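Local coordinates for early transcribed membrane protein 13 (Plasmodium falciparum, PDB 2VWA) that is of uncertain function but, as sporozoite membrane protein UIS3, is essential for liver-stage development of the malaria parasite and binds phosphatidylethanolamine through its soluble domain, at residues A[14-19]-A[72-77]. Numbering follows the deposited sequence.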
loop_
_atom_site.group_PDB
_atom_site.type_symbol
_atom_site.label_atom_id
_atom_site.label_comp_id
_atom_site.label_asym_id
_atom_site.label_seq_id
_atom_site.Cartn_x
_atom_site.Cartn_y
_atom_site.Cartn_z
ATOM N N LYS A 14 1.855 17.015 2.611
ATOM C CA LYS A 14 1.508 18.292 3.234
ATOM C C LYS A 14 0.071 18.734 2.939
ATOM O O LYS A 14 -0.359 19.817 3.351
ATOM C CB LYS A 14 2.476 19.382 2.792
ATOM C CG LYS A 14 3.729 19.457 3.613
ATOM C CD LYS A 14 4.818 20.148 2.806
ATOM C CE LYS A 14 6.062 20.358 3.644
ATOM N NZ LYS A 14 7.287 20.158 2.815
ATOM N N ASN A 15 -0.664 17.898 2.219
ATOM C CA ASN A 15 -2.077 18.095 2.078
ATOM C C ASN A 15 -2.838 17.780 3.381
ATOM O O ASN A 15 -2.769 16.643 3.884
ATOM C CB ASN A 15 -2.580 17.208 0.965
ATOM C CG ASN A 15 -4.017 17.430 0.678
ATOM O OD1 ASN A 15 -4.546 18.518 0.910
ATOM N ND2 ASN A 15 -4.675 16.406 0.167
ATOM N N ASN A 16 -3.546 18.779 3.928
ATOM C CA ASN A 16 -4.502 18.514 5.029
ATOM C C ASN A 16 -5.991 18.603 4.692
ATOM O O ASN A 16 -6.809 18.721 5.588
ATOM C CB ASN A 16 -4.181 19.297 6.316
ATOM C CG ASN A 16 -2.692 19.217 6.702
ATOM O OD1 ASN A 16 -1.819 19.721 5.981
ATOM N ND2 ASN A 16 -2.405 18.582 7.837
ATOM N N VAL A 17 -6.332 18.489 3.414
ATOM C CA VAL A 17 -7.727 18.494 2.972
ATOM C C VAL A 17 -8.179 17.088 2.523
ATOM O O VAL A 17 -7.800 16.630 1.441
ATOM C CB VAL A 17 -7.930 19.484 1.800
ATOM C CG1 VAL A 17 -9.399 19.542 1.385
ATOM C CG2 VAL A 17 -7.444 20.879 2.208
ATOM N N ASP A 18 -8.966 16.414 3.359
ATOM C CA ASP A 18 -9.414 15.047 3.095
ATOM C C ASP A 18 -10.198 14.908 1.778
ATOM O O ASP A 18 -10.974 15.818 1.413
ATOM C CB ASP A 18 -10.348 14.551 4.212
ATOM C CG ASP A 18 -9.668 14.394 5.563
ATOM O OD1 ASP A 18 -8.420 14.364 5.640
ATOM O OD2 ASP A 18 -10.408 14.279 6.574
ATOM N N VAL A 19 -10.007 13.778 1.080
ATOM C CA VAL A 19 -10.961 13.384 0.040
ATOM C C VAL A 19 -12.165 12.747 0.756
ATOM O O VAL A 19 -12.078 12.419 1.936
ATOM C CB VAL A 19 -10.365 12.371 -0.981
ATOM C CG1 VAL A 19 -9.137 12.931 -1.684
ATOM C CG2 VAL A 19 -10.096 10.957 -0.292
ATOM N N LEU A 72 -4.648 12.247 -1.218
ATOM C CA LEU A 72 -5.115 11.976 0.138
ATOM C C LEU A 72 -4.550 13.026 1.042
ATOM O O LEU A 72 -3.532 13.630 0.720
ATOM C CB LEU A 72 -4.619 10.607 0.596
ATOM C CG LEU A 72 -5.568 9.404 0.453
ATOM C CD1 LEU A 72 -6.480 9.477 -0.739
ATOM C CD2 LEU A 72 -4.838 8.042 0.497
ATOM N N SER A 73 -5.215 13.267 2.165
ATOM C CA SER A 73 -4.585 14.047 3.219
ATOM C C SER A 73 -3.550 13.225 4.000
ATOM O O SER A 73 -3.562 11.983 3.940
ATOM C CB SER A 73 -5.641 14.599 4.156
ATOM O OG SER A 73 -6.238 13.557 4.873
ATOM N N LYS A 74 -2.659 13.915 4.727
ATOM C CA LYS A 74 -1.609 13.252 5.503
ATOM C C LYS A 74 -2.252 12.212 6.394
ATOM O O LYS A 74 -1.815 11.047 6.429
ATOM C CB LYS A 74 -0.814 14.243 6.363
ATOM C CG LYS A 74 0.549 13.691 6.851
ATOM C CD LYS A 74 1.047 14.354 8.147
ATOM C CE LYS A 74 1.998 15.552 7.900
ATOM N NZ LYS A 74 1.334 16.807 7.368
ATOM N N TYR A 75 -3.319 12.616 7.080
ATOM C CA TYR A 75 -4.031 11.700 7.964
ATOM C C TYR A 75 -4.617 10.504 7.187
ATOM O O TYR A 75 -4.625 9.372 7.701
ATOM C CB TYR A 75 -5.085 12.445 8.813
ATOM C CG TYR A 75 -6.235 11.596 9.329
ATOM C CD1 TYR A 75 -6.223 11.026 10.613
ATOM C CD2 TYR A 75 -7.361 11.393 8.537
ATOM C CE1 TYR A 75 -7.318 10.250 11.061
ATOM C CE2 TYR A 75 -8.426 10.635 8.965
ATOM C CZ TYR A 75 -8.401 10.068 10.198
ATOM O OH TYR A 75 -9.513 9.336 10.536
ATOM N N GLN A 76 -5.073 10.742 5.953
ATOM C CA GLN A 76 -5.667 9.679 5.165
ATOM C C GLN A 76 -4.607 8.745 4.634
ATOM O O GLN A 76 -4.851 7.572 4.491
ATOM C CB GLN A 76 -6.491 10.230 4.014
ATOM C CG GLN A 76 -7.951 10.399 4.348
ATOM C CD GLN A 76 -8.674 11.311 3.384
ATOM O OE1 GLN A 76 -8.061 12.149 2.737
ATOM N NE2 GLN A 76 -9.980 11.145 3.275
ATOM N N GLU A 77 -3.430 9.289 4.361
ATOM C CA GLU A 77 -2.309 8.529 3.842
ATOM C C GLU A 77 -1.787 7.563 4.907
ATOM O O GLU A 77 -1.578 6.399 4.613
ATOM C CB GLU A 77 -1.204 9.478 3.316
ATOM C CG GLU A 77 0.071 8.766 2.857
ATOM C CD GLU A 77 1.110 9.681 2.238
ATOM O OE1 GLU A 77 0.812 10.354 1.204
ATOM O OE2 GLU A 77 2.245 9.701 2.781
#
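The Gln76 side-chain amide bonds both the N-H and the carbonyl of Val19: Gln76 OE1 takes Val19 N at 3.0 Å, on an in-plane lone pair, while NE2 donates to Val19 O at 2.8 Å. The same OE1 receives the N-H of Ser73 almost straight (175°), and Ser73 OG accepts from Gln76 N, completing a capping box at the start of helix 74-99. An extended chi2 (163°) places CD, and the amide it carries bonds both the helix start and the loop before helix 21-41. Ser73 OG donates to Asp18 OD1, but the modelled 2.4 Å is too short to be trusted. On the flanking residues, Lys74 N donates to Asn15 O at 2.9 Å and Leu72 O takes a weak bond from Asn15 ND2; Asn15 OD1 receives Val17 N in an Asx turn. Packing is close around buried Leu72, Ser73 and Gln76, with Val19 CG2 3.9 Å from Leu72 CD1 and Tyr24 of helix 21-41 touching Val19 and Gln76. Lys14, Asn16, Val17 and Asp18 lie on the solvent side, and the bent Lys74 chain turns NZ to Asn13 O. Polar bonds dominate, and the Asp18 carboxylate beside the helix N-terminus would probably be stabilised in its charged form.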